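Local coordinates for putative fimbriae assembly chaperone (Salmonella typhimurium, PDB 2CO7), which probably assists the folding of fimbrial subunits in the periplasm and holds them ready for assembly into surface fibres, at residues Phe12-Gly17 / Val95-Val100; Ile42-Ser47 / Phe66-Asn71. All blocks are in the same frame, centred on the assembly; numbering follows the deposited sequence.

Interaction 1 (Phe12-Gly17 / Val95-Val100)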
# COMPACT_ATOMS: atom_id res chain seq x y z
N PHE B 12 4.36 7.10 13.78
CA PHE B 12 3.77 5.76 13.87
C PHE B 12 4.23 4.86 12.76
O PHE B 12 4.32 5.29 11.60
CB PHE B 12 2.24 5.84 13.95
CG PHE B 12 1.60 4.61 14.53
CD1 PHE B 12 1.89 4.23 15.84
CD2 PHE B 12 0.73 3.83 13.78
CE1 PHE B 12 1.33 3.10 16.40
CE2 PHE B 12 0.16 2.67 14.33
CZ PHE B 12 0.47 2.32 15.65
N SER B 13 4.54 3.60 13.12
CA SER B 13 5.06 2.64 12.16
C SER B 13 4.65 1.20 12.56
O SER B 13 4.32 0.95 13.71
CB SER B 13 6.60 2.71 12.10
OG SER B 13 7.08 1.78 11.13
N VAL B 14 4.64 0.29 11.60
CA VAL B 14 4.51 -1.15 11.88
C VAL B 14 5.55 -1.86 11.02
O VAL B 14 5.83 -1.39 9.90
CB VAL B 14 3.05 -1.70 11.66
CG1 VAL B 14 2.65 -1.71 10.16
CG2 VAL B 14 2.90 -3.09 12.25
N LYS B 15 6.14 -2.96 11.51
CA LYS B 15 7.19 -3.62 10.74
C LYS B 15 6.69 -4.98 10.31
O LYS B 15 6.20 -5.72 11.15
CB LYS B 15 8.44 -3.81 11.64
CG LYS B 15 9.60 -4.59 10.99
CD LYS B 15 10.73 -4.79 12.03
CE LYS B 15 11.82 -5.72 11.55
NZ LYS B 15 12.85 -5.93 12.61
N LEU B 16 6.80 -5.31 9.02
CA LEU B 16 6.49 -6.66 8.56
C LEU B 16 7.79 -7.31 8.13
O LEU B 16 8.72 -6.63 7.65
CB LEU B 16 5.50 -6.62 7.37
CG LEU B 16 4.01 -6.43 7.67
CD1 LEU B 16 3.68 -5.40 8.73
CD2 LEU B 16 3.21 -6.19 6.37
N GLY B 17 7.87 -8.62 8.30
CA GLY B 17 9.12 -9.32 8.03
C GLY B 17 9.54 -9.41 6.58
O GLY B 17 10.70 -9.71 6.28
N VAL B 95 -2.40 -9.58 2.11
CA VAL B 95 -2.42 -9.77 3.56
C VAL B 95 -2.10 -8.39 4.16
O VAL B 95 -1.05 -7.83 3.90
CB VAL B 95 -1.48 -10.95 4.03
CG1 VAL B 95 0.02 -10.75 3.65
CG2 VAL B 95 -1.61 -11.19 5.53
N CYS B 96 -3.04 -7.89 4.96
CA CYS B 96 -3.00 -6.53 5.48
C CYS B 96 -2.95 -6.57 7.00
O CYS B 96 -3.60 -7.39 7.65
CB CYS B 96 -4.26 -5.80 5.07
SG CYS B 96 -4.37 -5.45 3.30
N ILE B 97 -2.15 -5.66 7.54
CA ILE B 97 -1.92 -5.55 8.97
C ILE B 97 -2.34 -4.15 9.33
O ILE B 97 -1.73 -3.20 8.83
CB ILE B 97 -0.38 -5.68 9.26
CG1 ILE B 97 0.18 -7.04 8.83
CG2 ILE B 97 -0.04 -5.35 10.73
CD1 ILE B 97 -0.62 -8.20 9.25
N LYS B 98 -3.40 -4.03 10.14
CA LYS B 98 -3.87 -2.74 10.65
C LYS B 98 -3.33 -2.54 12.05
O LYS B 98 -3.53 -3.41 12.93
CB LYS B 98 -5.40 -2.68 10.72
CG LYS B 98 -5.93 -1.31 11.21
CD LYS B 98 -7.45 -1.29 11.43
CE LYS B 98 -8.21 -1.67 10.15
NZ LYS B 98 -8.09 -0.56 9.15
N ALA B 99 -2.68 -1.40 12.27
CA ALA B 99 -2.04 -1.12 13.57
C ALA B 99 -2.65 0.17 14.11
O ALA B 99 -2.78 1.16 13.39
CB ALA B 99 -0.53 -1.01 13.44
N VAL B 100 -3.02 0.11 15.38
CA VAL B 100 -3.79 1.17 16.03
C VAL B 100 -3.14 1.50 17.39
O VAL B 100 -3.05 0.63 18.25
CB VAL B 100 -5.27 0.72 16.19
CG1 VAL B 100 -6.05 1.71 16.97
CG2 VAL B 100 -5.91 0.48 14.79

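Interaction 2 (Ile42-Ser47 / Phe66-Asn71)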
# COMPACT_ATOMS: atom_id res chain seq x y z
N ILE B 42 0.41 -1.59 21.04
CA ILE B 42 -0.50 -1.34 19.93
C ILE B 42 -1.45 -2.50 19.71
O ILE B 42 -1.16 -3.62 20.09
CB ILE B 42 0.25 -1.04 18.61
CG1 ILE B 42 1.01 -2.27 18.11
CG2 ILE B 42 1.15 0.17 18.78
CD1 ILE B 42 1.64 -2.12 16.69
N LEU B 43 -2.59 -2.21 19.10
CA LEU B 43 -3.54 -3.24 18.73
C LEU B 43 -3.35 -3.55 17.24
O LEU B 43 -3.09 -2.65 16.43
CB LEU B 43 -4.98 -2.80 19.01
CG LEU B 43 -5.42 -2.53 20.45
CD1 LEU B 43 -6.93 -2.15 20.56
CD2 LEU B 43 -5.12 -3.76 21.31
N VAL B 44 -3.46 -4.82 16.89
CA VAL B 44 -3.22 -5.23 15.52
C VAL B 44 -4.37 -6.12 15.02
O VAL B 44 -4.87 -6.95 15.77
CB VAL B 44 -1.87 -5.94 15.35
CG1 VAL B 44 -1.58 -6.21 13.87
CG2 VAL B 44 -0.74 -5.09 15.89
N GLN B 45 -4.77 -5.90 13.77
CA GLN B 45 -5.74 -6.74 13.10
C GLN B 45 -5.11 -7.20 11.79
O GLN B 45 -4.54 -6.40 11.05
CB GLN B 45 -7.01 -5.95 12.84
CG GLN B 45 -8.06 -6.69 12.04
CD GLN B 45 -8.90 -5.73 11.24
OE1 GLN B 45 -9.69 -4.96 11.78
NE2 GLN B 45 -8.70 -5.75 9.93
N SER B 46 -5.20 -8.49 11.52
CA SER B 46 -4.74 -8.99 10.23
C SER B 46 -5.91 -9.57 9.48
O SER B 46 -6.81 -10.24 10.07
CB SER B 46 -3.64 -10.02 10.39
OG SER B 46 -2.69 -9.62 11.35
N SER B 47 -5.93 -9.30 8.18
CA SER B 47 -6.96 -9.79 7.27
C SER B 47 -6.33 -10.19 5.92
O SER B 47 -5.25 -9.75 5.61
CB SER B 47 -8.01 -8.68 7.05
OG SER B 47 -7.37 -7.50 6.57
N PHE B 66 -4.80 -9.11 17.82
CA PHE B 66 -3.83 -9.29 18.92
C PHE B 66 -3.28 -7.94 19.37
O PHE B 66 -3.47 -6.92 18.71
CB PHE B 66 -2.68 -10.23 18.48
CG PHE B 66 -1.96 -9.80 17.21
CD1 PHE B 66 -0.67 -9.26 17.29
CD2 PHE B 66 -2.53 -9.99 15.94
CE1 PHE B 66 0.04 -8.89 16.15
CE2 PHE B 66 -1.83 -9.62 14.77
CZ PHE B 66 -0.53 -9.08 14.88
N ARG B 67 -2.60 -7.95 20.51
CA ARG B 67 -2.00 -6.76 21.06
C ARG B 67 -0.51 -7.03 21.04
O ARG B 67 -0.07 -8.12 21.43
CB ARG B 67 -2.53 -6.54 22.48
CG ARG B 67 -2.16 -5.22 23.14
CD ARG B 67 -3.08 -5.10 24.36
NE ARG B 67 -2.91 -3.89 25.15
CZ ARG B 67 -2.09 -3.78 26.19
NH1 ARG B 67 -1.31 -4.79 26.54
NH2 ARG B 67 -2.03 -2.64 26.87
N LEU B 68 0.27 -6.05 20.60
CA LEU B 68 1.73 -6.10 20.74
C LEU B 68 2.22 -5.16 21.82
O LEU B 68 1.84 -4.00 21.84
CB LEU B 68 2.40 -5.77 19.41
CG LEU B 68 2.24 -6.84 18.32
CD1 LEU B 68 2.91 -6.28 17.06
CD2 LEU B 68 2.83 -8.19 18.74
N GLU B 69 3.05 -5.68 22.74
CA GLU B 69 3.71 -4.82 23.71
C GLU B 69 4.75 -3.97 22.99
O GLU B 69 5.08 -4.24 21.82
CB GLU B 69 4.39 -5.66 24.82
CG GLU B 69 3.45 -6.54 25.64
CD GLU B 69 2.35 -5.74 26.36
OE1 GLU B 69 2.47 -5.51 27.57
OE2 GLU B 69 1.36 -5.33 25.70
N ALA B 70 5.27 -2.97 23.71
CA ALA B 70 6.37 -2.12 23.24
C ALA B 70 7.42 -3.05 22.63
O ALA B 70 7.87 -3.98 23.30
CB ALA B 70 6.99 -1.32 24.44
N ASN B 71 7.83 -2.75 21.40
CA ASN B 71 8.95 -3.45 20.72
C ASN B 71 8.77 -4.96 20.52
O ASN B 71 9.71 -5.67 20.19
CB ASN B 71 10.31 -3.14 21.42
CG ASN B 71 10.33 -1.78 22.13
OD1 ASN B 71 9.93 -1.65 23.30
ND2 ASN B 71 10.85 -0.79 21.46

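Interaction 1 (Phe12-Gly17 / Val95-Val100)
F12, V14 and L16 point their side chains onto I97 and A99, joining two strands that run in nearly opposite directions without a single hydrogen bond between them. F12 approaches with the rim of its ring. CG lies anti to the backbone N (chi1 -159°), and CE2 at the far side of the ring comes to 3.4 Å from O of A99, close to the ring plane, and 3.8 Å from CB of A99. The small methyl of A99 suits this place, because it fills the ground between the phenyl and the next side chain along. That neighbour, V14, stands with CB 4.1 Å from CB of A99. Its CG2, set anti to the backbone N, reaches 4.0 Å from CG2 of I97, the side chains of V14 and I97 crossing at a slant. L16 instead slides past I97 in the opposite direction, with CD1 3.9 Å from CG1 of I97 and CD2 4.0 Å from that same atom. I97 thus serves two partners, CG2 toward V14 and CG1 toward L16, which suits a beta-branched residue.

Alternation along the strand turns S13 and K15 to the other side, where both pack on the chain of another protein; F12 and S13 pair with a strand of that chain in an antiparallel ladder. L120 and I122 also touch F12, within the immunoglobulin-like N-terminal domain of a pilus chaperone. With hydrocarbon meeting hydrocarbon almost throughout, the contact depends on shape and on exclusion of water, leaving hydrogen bonding to the edges of the strands, one of which is used by the bound protein.

Interaction 2 (Ile42-Ser47 / Phe66-Asn71)
F66 meets V44 through both backbone and ring, in an antiparallel ladder that continues to L68. Its N donates to O of V44 at 3.0 Å, and its O receives N of V44 at 2.8 Å, so the two form a hydrogen-bonded pair. CG of F66 sits between the backbone N and the carbonyl carbon (chi1 55°), and the ring lies with one face against V44. There CB of V44 stands 3.6 Å from the ring centroid, 19° off the normal and displaced from the ring centre, a CH-pi contact for which a beta-branched residue is well shaped.

R67 follows, opposite L43 in a non-hydrogen-bonded pair on the other face of the sheet. It is stretched out as far as NE, and its CG lies 3.8 Å from CD2 of L43. A long residue that is oily near the backbone and charged at its end fits this exposed position: the methylenes pack on leucine, while NH1 makes a salt bridge to OE2 of E69 at 2.9 Å.

L68 returns to the face of V44 and F66. Its N binds O of I42 at 2.9 Å, and its O accepts N of I42 at the same length. I42 and L68 run alongside one another from neighbouring strands, CG1 of I42 against CB of L68, and CD1 of L68 comes 4.0 Å from CG2 of V44. E69 then leaves the strand. The two strands, 42-50 and 59-68, form a beta hairpin with alternating pair types, within the immunoglobulin-like sandwich of the PapD-type N-terminal domain.

The two interactions meet where strands 91-100 and 42-50 run side by side in the sheet: N of K98 lies 2.8 Å from O of Q45, probably a hydrogen bond, and side chains of I97 and V44 touch. Their centres are about 8 Å apart, and along the chain interaction 2 is nested within the span closed by interaction 1. Interaction 1 is buried and apolar, bringing together strands that are not paired with each other. Interaction 2 joins sheet neighbours, so backbone hydrogen bonds carry it; one of its faces adds to the apolar interior while the other bears the exposed R67 and L43. The bound protein reaches interaction 1 but does not touch interaction 2.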